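Local coordinates for protein UDP-N-Acetylenolpyruvylglucosamine Reductase (Thermus caldophilus, PDB 2GQT) that uses the cofactor FAD in peptidoglycan precursor synthesis, probably reducing UDP-N-acetylenolpyruvylglucosamine to UDP-N-acetylmuramate with NADPH, at residues Thr16-Gly20 / Asn238-Ala244; Lys189-Lys193 / Ser229-Phe235; Ala197-Lys202 / Leu260-Trp264. All coordinates share one frame; numbering follows the deposited sequence.

Contact 1 of 3, residues Thr16-Gly20 / Asn238-Ala244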
loop_
_atom_site.group_PDB
_atom_site.type_symbol
_atom_site.label_atom_id
_atom_site.label_comp_id
_atom_site.label_asym_id
_atom_site.label_seq_id
_atom_site.Cartn_x
_atom_site.Cartn_y
_atom_site.Cartn_z
ATOM N N THR A 16 -7.320 5.361 0.740
ATOM C CA THR A 16 -7.732 5.241 2.125
ATOM C C THR A 16 -7.792 6.626 2.801
ATOM O O THR A 16 -8.636 6.854 3.670
ATOM C CB THR A 16 -6.877 4.207 2.887
ATOM O OG1 THR A 16 -5.497 4.542 2.769
ATOM C CG2 THR A 16 -7.099 2.803 2.324
ATOM N N LEU A 17 -6.945 7.559 2.366
ATOM C CA LEU A 17 -6.988 8.946 2.845
ATOM C C LEU A 17 -8.265 9.707 2.437
ATOM O O LEU A 17 -8.734 10.579 3.166
ATOM C CB LEU A 17 -5.742 9.708 2.386
ATOM C CG LEU A 17 -5.514 11.121 2.919
ATOM C CD1 LEU A 17 -5.560 11.155 4.442
ATOM C CD2 LEU A 17 -4.190 11.648 2.417
ATOM N N GLY A 18 -8.811 9.393 1.268
ATOM C CA GLY A 18 -10.071 9.998 0.826
ATOM C C GLY A 18 -9.925 11.359 0.180
ATOM O O GLY A 18 -10.853 12.174 0.226
ATOM N N VAL A 19 -8.765 11.604 -0.424
ATOM C CA VAL A 19 -8.533 12.807 -1.219
ATOM C C VAL A 19 -8.016 12.385 -2.586
ATOM O O VAL A 19 -7.415 11.313 -2.743
ATOM C CB VAL A 19 -7.551 13.836 -0.548
ATOM C CG1 VAL A 19 -8.003 14.181 0.856
ATOM C CG2 VAL A 19 -6.118 13.324 -0.543
ATOM N N GLY A 20 -8.282 13.219 -3.579
ATOM C CA GLY A 20 -7.763 12.973 -4.907
ATOM C C GLY A 20 -8.718 13.371 -6.001
ATOM O O GLY A 20 -9.909 13.064 -5.948
ATOM N N ASN A 238 -8.443 12.411 7.837
ATOM C CA ASN A 238 -9.422 13.167 7.077
ATOM C C ASN A 238 -10.734 13.162 7.854
ATOM O O ASN A 238 -11.378 12.124 7.982
ATOM C CB ASN A 238 -9.577 12.503 5.697
ATOM C CG ASN A 238 -10.554 13.221 4.771
ATOM O OD1 ASN A 238 -10.655 12.878 3.589
ATOM N ND2 ASN A 238 -11.284 14.200 5.292
ATOM N N LEU A 239 -11.110 14.322 8.389
ATOM C CA LEU A 239 -12.294 14.438 9.247
ATOM C C LEU A 239 -13.607 14.530 8.467
ATOM O O LEU A 239 -14.688 14.556 9.061
ATOM C CB LEU A 239 -12.153 15.626 10.204
ATOM C CG LEU A 239 -11.004 15.542 11.219
ATOM C CD1 LEU A 239 -10.882 16.843 11.977
ATOM C CD2 LEU A 239 -11.183 14.395 12.202
ATOM N N GLY A 240 -13.522 14.574 7.143
ATOM C CA GLY A 240 -14.730 14.561 6.323
ATOM C C GLY A 240 -14.501 14.920 4.876
ATOM O O GLY A 240 -14.604 14.063 3.995
ATOM N N GLN A 241 -14.194 16.187 4.623
ATOM C CA GLN A 241 -14.032 16.668 3.259
ATOM C C GLN A 241 -12.684 17.351 3.055
ATOM O O GLN A 241 -12.594 18.374 2.375
ATOM C CB GLN A 241 -15.186 17.606 2.878
ATOM C CG GLN A 241 -16.531 16.911 2.676
ATOM C CD GLN A 241 -17.562 17.805 2.017
ATOM O OE1 GLN A 241 -18.121 17.460 0.977
ATOM N NE2 GLN A 241 -17.816 18.965 2.618
ATOM N N ALA A 242 -11.631 16.770 3.633
ATOM C CA ALA A 242 -10.285 17.300 3.441
ATOM C C ALA A 242 -9.962 17.373 1.958
ATOM O O ALA A 242 -10.347 16.494 1.176
ATOM C CB ALA A 242 -9.246 16.446 4.162
ATOM N N ARG A 243 -9.279 18.442 1.573
ATOM C CA ARG A 243 -8.669 18.520 0.261
ATOM C C ARG A 243 -7.206 18.144 0.407
ATOM O O ARG A 243 -6.619 18.326 1.482
ATOM C CB ARG A 243 -8.791 19.932 -0.307
ATOM C CG ARG A 243 -10.222 20.382 -0.589
ATOM C CD ARG A 243 -10.777 21.253 0.527
ATOM N NE ARG A 243 -10.164 22.583 0.544
ATOM C CZ ARG A 243 -10.622 23.638 -0.130
ATOM N NH1 ARG A 243 -11.709 23.536 -0.888
ATOM N NH2 ARG A 243 -9.992 24.802 -0.048
ATOM N N ALA A 244 -6.612 17.626 -0.666
ATOM C CA ALA A 244 -5.188 17.302 -0.652
ATOM C C ALA A 244 -4.339 18.520 -0.292
ATOM O O ALA A 244 -3.309 18.383 0.365
ATOM C CB ALA A 244 -4.745 16.711 -1.980
HETATM O O HOH W 1 -12.091 14.322 1.439
#

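Contact 2 of 3, residues Lys189-Lys193 / Ser229-Phe235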
loop_
_atom_site.group_PDB
_atom_site.type_symbol
_atom_site.label_atom_id
_atom_site.label_comp_id
_atom_site.label_asym_id
_atom_site.label_seq_id
_atom_site.Cartn_x
_atom_site.Cartn_y
_atom_site.Cartn_z
ATOM N N LYS A 189 -1.894 -1.426 18.479
ATOM C CA LYS A 189 -3.030 -0.875 19.244
ATOM C C LYS A 189 -3.074 0.655 19.307
ATOM O O LYS A 189 -4.156 1.252 19.372
ATOM C CB LYS A 189 -3.055 -1.459 20.664
ATOM C CG LYS A 189 -4.444 -1.535 21.305
ATOM C CD LYS A 189 -4.738 -0.359 22.235
ATOM C CE LYS A 189 -4.017 -0.492 23.570
ATOM N NZ LYS A 189 -4.253 0.697 24.430
ATOM N N GLY A 190 -1.902 1.285 19.292
ATOM C CA GLY A 190 -1.806 2.745 19.391
ATOM C C GLY A 190 -2.105 3.529 18.124
ATOM O O GLY A 190 -2.118 4.759 18.139
ATOM N N GLN A 191 -2.324 2.827 17.017
ATOM C CA GLN A 191 -2.669 3.469 15.754
ATOM C C GLN A 191 -4.157 3.848 15.769
ATOM O O GLN A 191 -4.934 3.261 16.530
ATOM C CB GLN A 191 -2.291 2.546 14.589
ATOM C CG GLN A 191 -0.766 2.328 14.534
ATOM C CD GLN A 191 -0.313 1.194 13.632
ATOM O OE1 GLN A 191 -0.982 0.838 12.660
ATOM N NE2 GLN A 191 0.851 0.628 13.947
ATOM N N PRO A 192 -4.551 4.875 14.988
ATOM C CA PRO A 192 -5.938 5.336 15.027
ATOM C C PRO A 192 -6.948 4.210 14.847
ATOM O O PRO A 192 -6.787 3.382 13.954
ATOM C CB PRO A 192 -6.010 6.308 13.847
ATOM C CG PRO A 192 -4.635 6.867 13.758
ATOM C CD PRO A 192 -3.730 5.700 14.082
ATOM N N LYS A 193 -7.971 4.188 15.703
ATOM C CA LYS A 193 -9.078 3.224 15.611
ATOM C C LYS A 193 -9.511 2.948 14.162
ATOM O O LYS A 193 -10.261 1.999 13.904
ATOM C CB LYS A 193 -10.263 3.691 16.462
ATOM C CG LYS A 193 -10.052 3.526 17.960
ATOM C CD LYS A 193 -11.352 3.662 18.752
ATOM C CE LYS A 193 -11.798 5.114 18.884
ATOM N NZ LYS A 193 -12.997 5.267 19.758
ATOM N N SER A 229 -3.621 13.241 13.926
ATOM C CA SER A 229 -4.425 12.417 14.810
ATOM C C SER A 229 -4.117 12.659 16.282
ATOM O O SER A 229 -2.959 12.797 16.678
ATOM C CB SER A 229 -4.201 10.948 14.479
ATOM O OG SER A 229 -4.797 10.122 15.457
ATOM N N LEU A 230 -5.175 12.707 17.090
ATOM C CA LEU A 230 -5.029 12.790 18.538
ATOM C C LEU A 230 -4.559 11.457 19.144
ATOM O O LEU A 230 -4.145 11.421 20.299
ATOM C CB LEU A 230 -6.346 13.241 19.187
ATOM C CG LEU A 230 -6.881 14.643 18.867
ATOM C CD1 LEU A 230 -8.296 14.802 19.419
ATOM C CD2 LEU A 230 -5.960 15.727 19.425
ATOM N N GLU A 231 -4.622 10.377 18.362
ATOM C CA GLU A 231 -4.264 9.031 18.828
ATOM C C GLU A 231 -2.813 8.646 18.536
ATOM O O GLU A 231 -2.224 7.836 19.255
ATOM C CB GLU A 231 -5.182 7.985 18.190
ATOM C CG GLU A 231 -6.637 8.049 18.618
ATOM C CD GLU A 231 -7.514 7.176 17.743
ATOM O OE1 GLU A 231 -7.632 5.961 18.028
ATOM O OE2 GLU A 231 -8.069 7.700 16.756
ATOM N N HIS A 232 -2.250 9.209 17.467
ATOM C CA HIS A 232 -0.917 8.839 16.997
ATOM C C HIS A 232 -0.351 9.951 16.127
ATOM O O HIS A 232 -0.952 10.310 15.115
ATOM C CB HIS A 232 -0.995 7.539 16.187
ATOM C CG HIS A 232 0.328 6.874 15.966
ATOM N ND1 HIS A 232 1.375 7.481 15.301
ATOM C CD2 HIS A 232 0.759 5.634 16.297
ATOM C CE1 HIS A 232 2.395 6.642 15.238
ATOM N NE2 HIS A 232 2.047 5.517 15.839
ATOM N N GLY A 233 0.810 10.471 16.518
ATOM C CA GLY A 233 1.406 11.632 15.865
ATOM C C GLY A 233 1.766 11.466 14.403
ATOM O O GLY A 233 1.789 12.448 13.658
ATOM N N ASN A 234 2.032 10.228 13.990
ATOM C CA ASN A 234 2.428 9.953 12.607
ATOM C C ASN A 234 1.251 9.626 11.684
ATOM O O ASN A 234 1.429 9.070 10.598
ATOM C CB ASN A 234 3.492 8.850 12.540
ATOM C CG ASN A 234 4.382 8.970 11.301
ATOM O OD1 ASN A 234 4.402 10.005 10.631
ATOM N ND2 ASN A 234 5.116 7.905 10.992
ATOM N N PHE A 235 0.040 9.973 12.109
ATOM C CA PHE A 235 -1.136 9.806 11.267
ATOM C C PHE A 235 -1.829 11.138 11.034
ATOM O O PHE A 235 -2.125 11.878 11.979
ATOM C CB PHE A 235 -2.102 8.785 11.867
ATOM C CG PHE A 235 -1.615 7.368 11.763
ATOM C CD1 PHE A 235 -0.664 6.876 12.653
ATOM C CD2 PHE A 235 -2.101 6.522 10.774
ATOM C CE1 PHE A 235 -0.202 5.570 12.557
ATOM C CE2 PHE A 235 -1.648 5.204 10.676
ATOM C CZ PHE A 235 -0.695 4.732 11.572
HETATM O O HOH W 2 -5.569 4.034 19.184
HETATM O O HOH W 3 2.395 2.238 16.134
#

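Contact 3 of 3, residues Ala197-Lys202 / Leu260-Trp264. With FAD (flavin-adenine dinucleotide), chain C.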
loop_
_atom_site.group_PDB
_atom_site.type_symbol
_atom_site.label_atom_id
_atom_site.label_comp_id
_atom_site.label_asym_id
_atom_site.label_seq_id
_atom_site.Cartn_x
_atom_site.Cartn_y
_atom_site.Cartn_z
ATOM N N ALA A 197 -3.705 7.325 5.358
ATOM C CA ALA A 197 -2.846 6.650 4.384
ATOM C C ALA A 197 -1.678 5.990 5.131
ATOM O O ALA A 197 -0.582 5.806 4.586
ATOM C CB ALA A 197 -2.345 7.626 3.333
ATOM N N GLY A 198 -1.932 5.624 6.386
ATOM C CA GLY A 198 -0.913 5.027 7.243
ATOM C C GLY A 198 0.075 6.077 7.691
ATOM O O GLY A 198 -0.206 7.273 7.595
ATOM N N CYS A 199 1.233 5.633 8.167
ATOM C CA CYS A 199 2.277 6.543 8.628
ATOM C C CYS A 199 2.589 7.600 7.561
ATOM O O CYS A 199 2.987 7.263 6.439
ATOM C CB CYS A 199 3.536 5.761 9.019
ATOM S SG CYS A 199 3.380 4.772 10.543
ATOM N N ALA A 200 2.363 8.870 7.908
ATOM C CA ALA A 200 2.650 10.002 7.021
ATOM C C ALA A 200 4.130 10.127 6.719
ATOM O O ALA A 200 4.521 10.323 5.565
ATOM C CB ALA A 200 2.138 11.306 7.638
ATOM N N PHE A 201 4.940 10.010 7.767
ATOM C CA PHE A 201 6.364 10.296 7.694
ATOM C C PHE A 201 7.225 9.062 7.913
ATOM O O PHE A 201 6.805 8.111 8.577
ATOM C CB PHE A 201 6.745 11.387 8.709
ATOM C CG PHE A 201 6.101 12.716 8.430
ATOM C CD1 PHE A 201 4.985 13.134 9.148
ATOM C CD2 PHE A 201 6.602 13.545 7.436
ATOM C CE1 PHE A 201 4.381 14.359 8.871
ATOM C CE2 PHE A 201 5.999 14.770 7.152
ATOM C CZ PHE A 201 4.893 15.178 7.877
ATOM N N LYS A 202 8.422 9.109 7.332
ATOM C CA LYS A 202 9.495 8.152 7.608
ATOM C C LYS A 202 10.138 8.471 8.955
ATOM O O LYS A 202 10.082 9.606 9.422
ATOM C CB LYS A 202 10.584 8.264 6.539
ATOM C CG LYS A 202 10.174 7.832 5.147
ATOM C CD LYS A 202 11.335 7.998 4.172
ATOM C CE LYS A 202 11.067 7.304 2.845
ATOM N NZ LYS A 202 10.018 7.995 2.059
ATOM N N LEU A 260 11.445 15.824 8.739
ATOM C CA LEU A 260 10.861 14.536 8.364
ATOM C C LEU A 260 10.539 14.480 6.874
ATOM O O LEU A 260 10.106 15.476 6.290
ATOM C CB LEU A 260 9.590 14.277 9.178
ATOM C CG LEU A 260 9.716 14.100 10.698
ATOM C CD1 LEU A 260 8.348 14.020 11.348
ATOM C CD2 LEU A 260 10.540 12.869 11.041
ATOM N N GLU A 261 10.759 13.311 6.268
ATOM C CA GLU A 261 10.403 13.071 4.868
ATOM C C GLU A 261 9.111 12.261 4.810
ATOM O O GLU A 261 8.856 11.428 5.682
ATOM C CB GLU A 261 11.531 12.339 4.118
ATOM C CG GLU A 261 12.824 13.151 3.925
ATOM C CD GLU A 261 12.667 14.340 2.979
ATOM O OE1 GLU A 261 11.968 14.217 1.948
ATOM O OE2 GLU A 261 13.256 15.407 3.264
ATOM N N LEU A 262 8.305 12.509 3.779
ATOM C CA LEU A 262 7.056 11.778 3.577
ATOM C C LEU A 262 7.279 10.310 3.266
ATOM O O LEU A 262 8.157 9.957 2.473
ATOM C CB LEU A 262 6.251 12.388 2.435
ATOM C CG LEU A 262 5.334 13.565 2.732
ATOM C CD1 LEU A 262 4.618 13.954 1.452
ATOM C CD2 LEU A 262 4.328 13.218 3.826
ATOM N N GLU A 263 6.471 9.467 3.892
ATOM C CA GLU A 263 6.391 8.053 3.542
ATOM C C GLU A 263 5.408 7.873 2.374
ATOM O O GLU A 263 5.615 7.021 1.504
ATOM C CB GLU A 263 5.958 7.240 4.764
ATOM C CG GLU A 263 5.780 5.741 4.538
ATOM C CD GLU A 263 7.089 4.966 4.400
ATOM O OE1 GLU A 263 8.167 5.581 4.306
ATOM O OE2 GLU A 263 7.036 3.719 4.364
ATOM N N TRP A 264 4.349 8.684 2.353
ATOM C CA TRP A 264 3.378 8.638 1.259
ATOM C C TRP A 264 4.008 8.980 -0.066
ATOM O O TRP A 264 4.937 9.784 -0.135
ATOM C CB TRP A 264 2.261 9.652 1.441
ATOM C CG TRP A 264 1.458 9.516 2.647
ATOM C CD1 TRP A 264 1.123 8.369 3.302
ATOM C CD2 TRP A 264 0.829 10.583 3.348
ATOM N NE1 TRP A 264 0.336 8.664 4.392
ATOM C CE2 TRP A 264 0.132 10.019 4.433
ATOM C CE3 TRP A 264 0.796 11.971 3.164
ATOM C CZ2 TRP A 264 -0.582 10.795 5.339
ATOM C CZ3 TRP A 264 0.083 12.738 4.057
ATOM C CH2 TRP A 264 -0.604 12.150 5.127
HETATM P PA FAD C . -1.186 1.967 -3.425
HETATM O O1A FAD C . -1.239 2.942 -2.325
HETATM O O2A FAD C . -2.353 1.786 -4.318
HETATM O O5B FAD C . 0.074 2.233 -4.352
HETATM C C5B FAD C . 1.359 2.433 -3.750
HETATM C C4B FAD C . 2.443 2.312 -4.799
HETATM O O4B FAD C . 2.451 0.958 -5.297
HETATM C C3B FAD C . 2.245 3.220 -6.021
HETATM O O3B FAD C . 3.539 3.570 -6.515
HETATM C C2B FAD C . 1.537 2.293 -7.002
HETATM O O2B FAD C . 1.737 2.689 -8.358
HETATM C C1B FAD C . 2.260 0.990 -6.734
HETATM N N9A FAD C . 1.527 -0.235 -7.116
HETATM C C8A FAD C . 0.333 -0.636 -6.654
HETATM N N7A FAD C . 0.020 -1.805 -7.219
HETATM C C5A FAD C . 1.029 -2.162 -8.020
HETATM C C6A FAD C . 1.279 -3.241 -8.877
HETATM N N6A FAD C . 0.427 -4.265 -9.023
HETATM N N1A FAD C . 2.439 -3.259 -9.562
HETATM C C2A FAD C . 3.327 -2.261 -9.452
HETATM N N3A FAD C . 3.133 -1.205 -8.666
HETATM C C4A FAD C . 1.987 -1.152 -7.959
HETATM N N1 FAD C . 2.943 0.128 5.173
HETATM C C2 FAD C . 3.914 -0.678 5.727
HETATM O O2 FAD C . 4.937 -0.915 5.100
HETATM N N3 FAD C . 3.741 -1.195 7.007
HETATM C C4 FAD C . 2.592 -0.944 7.747
HETATM O O4 FAD C . 2.470 -1.430 8.877
HETATM C C4X FAD C . 1.611 -0.137 7.175
HETATM N N5 FAD C . 0.448 0.150 7.885
HETATM C C5X FAD C . -0.561 0.907 7.274
HETATM C C6 FAD C . -1.751 1.131 7.967
HETATM C C7 FAD C . -2.780 1.867 7.389
HETATM C C7M FAD C . -4.084 2.090 8.165
HETATM C C8 FAD C . -2.606 2.390 6.103
HETATM C C8M FAD C . -3.727 3.209 5.449
HETATM C C9 FAD C . -1.414 2.173 5.416
HETATM C C9A FAD C . -0.380 1.432 5.989
HETATM N N10 FAD C . 0.826 1.204 5.306
HETATM C C10 FAD C . 1.795 0.394 5.894
HETATM C "C1'" FAD C . 1.115 1.820 3.984
HETATM C "C2'" FAD C . 0.555 0.993 2.815
HETATM O "O2'" FAD C . -0.473 0.091 3.271
HETATM C "C3'" FAD C . 1.637 0.172 2.111
HETATM O "O3'" FAD C . 2.623 1.050 1.550
HETATM C "C4'" FAD C . 1.045 -0.739 1.028
HETATM O "O4'" FAD C . 2.057 -1.633 0.560
HETATM C "C5'" FAD C . 0.464 0.024 -0.160
HETATM O "O5'" FAD C . -0.222 -0.933 -0.970
HETATM P P FAD C . -1.482 -0.472 -1.833
HETATM O O1P FAD C . -1.930 -1.660 -2.585
HETATM O O2P FAD C . -2.458 0.284 -1.019
HETATM O O3P FAD C . -0.735 0.512 -2.860
HETATM O O HOH W 4 11.793 11.222 7.942
#

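Contact 1 of 3, residues Thr16-Gly20 / Asn238-Ala244
Val-19 makes the apolar part of this contact, with one methyl on each of two alanines. CG1 lies against the Ala-242 backbone, 3.3 Å from Ala-242 O, and also reaches the Ala-242 methyl. CG2 meets Ala-244 CB at 3.9 Å. CG1 stands anti to the carbonyl carbon (chi1 -53°), and this spreads the two branches over successive parts of the 238-244 loop. With alanine in place of Val-19, both methyl branches are lost, and this would probably leave a gap beside Ala-242 and Ala-244. Leu-17 adds a looser touch, CD1 to Asn-238 CB at 4.4 Å.

The polar part is bridged by solvent. A water lies 2.8 Å from both Gly-18 O and Ala-242 O and bridges the two carbonyls. Asn-238 packs beside the Leu-17 carbonyl, with its CB 3.3 Å from Leu-17 O.

Gly-18 has a positive phi of 83°, which favours glycine. Leu-52 of strand 51-53 packs on Leu-17, Val-19 and Ala-244. Asp-55 accepts from Ala-244 N, at the start of helix 244-257. The contact joins the loop between strands 5-10 and 22-28, whose Thr-16 touches FAD, to the loop between strand 236-238 and helix 244-257. The two loops meet through small apolar groups and a shared water.

Contact 2 of 3, residues Lys189-Lys193 / Ser229-Phe235
Pro-192 sets CD and CG over one face of the Phe-235 ring. CD sits 3.5 Å from the ring centroid and 12° off the normal, a CH-pi contact over the middle of that face. Pro-192 CG reaches the near end of the ring and also Ser-229 OG, at 3.7 Å. Gln-191 CG touches the far end, 3.8 Å from Phe-235 CZ. The Phe-235 side chain is about 5 Å from FAD and about 4 Å from the side chain of Cys-199, so this packing lies beside the flavin.

The polar grip is at Glu-231. Lys-193 N donates to Glu-231 OE1 at 2.9 Å in a nearly straight bond of 167°. It arrives on the syn side, 29° out of the carboxylate plane. Glu-231 CG is anti to the carbonyl carbon and the chain runs on extended, which carries the carboxylate across Pro-192 to that N-H. A water joins the same OE1 to Gln-191 O.

Further out, Ser-229 OG accepts from Glu-231 N at 2.9 Å, an ST turn that fixes the start of the glutamate. His-232 ND1 accepts from Asn-234 N in the ring plane. Its ring edge meets Gly-190 O, 3.5 Å from CD2. Gln-191 OE1 is held by Arg-188.

The 189-193 loop follows helix 174-187. It packs on the turn between strands 226-228 and 236-238, while Asn-234 leans on helix 209-215.

Contact 3 of 3, residues Ala197-Lys202 / Leu260-Trp264
Phe-201 and Leu-262 pair in a single backbone bridge, flanked by two hydrogen bonds. Glu-263 N donates to Ala-200 O at 2.7 Å. Lys-202 N donates to Glu-261 O at 2.9 Å. One water accepts from Glu-261 N and donates to Lys-202 O, adding an indirect link at that end.

The Lys-202 side chain folds back across the bridge. A bend at its last torsion (chi4 70°) turns NZ onto Leu-262 O, 2.7 Å away. Glu-263 OE1 lies 3.8 Å from Lys-202 NZ, a long salt bridge. The lysine therefore has both a carbonyl and a carboxylate as partners. The Glu-263 side chain also touches Arg-152, a probable active-site residue. Trp-264 NE1 makes a weak bond to Ala-197 O, bent to 126°.

Apolar contacts flank these bonds. The Ala-200 methyl lies over one face of the Trp-264 indole, 3.6 Å from CZ2. Leu-260 CD1 sits over a face of Phe-201, and Leu-262 CD2 meets its CE2. Val-254 of helix 244-257 and Ile-213 of helix 209-215 also pack on Phe-201.

Gly-198 N is 3.2 Å from FAD C8M and bonds to Ser-196 OG. Gly-198 passes close to the flavin, and its positive phi also suits glycine. Next to it is Cys-199, the probable proton donor. Backbone bonds hold the chain just after Cys-199, and a weak bond from Trp-264 NE1 holds Ala-197 before it, consistent with a fixed path for the cysteine beside the flavin.

Overall arrangement
The contacts lie 13 to 17 Å apart, centre to centre. Along the chain the order is 16-20, 189-193, 197-202, 229-235, 238-244 and 260-264. Contact 2 falls within the span of contact 1, while contact 3 alternates with both. Contacts 2 and 3 are joined directly: Asn-234 O and OD1 probably accept from Ala-200 N and Phe-201 N, and Phe-235 packs on Gly-198. Contact 1 meets contact 3 where Thr-16 and Leu-17 pack on Ala-197. Helix 244-257 runs from contact 1 to the loop of contact 3. Contacts 2 and 3 place the loop of Cys-199, the probable proton donor, beside the flavin, and contact 1 joins the N-terminal loop to the same region.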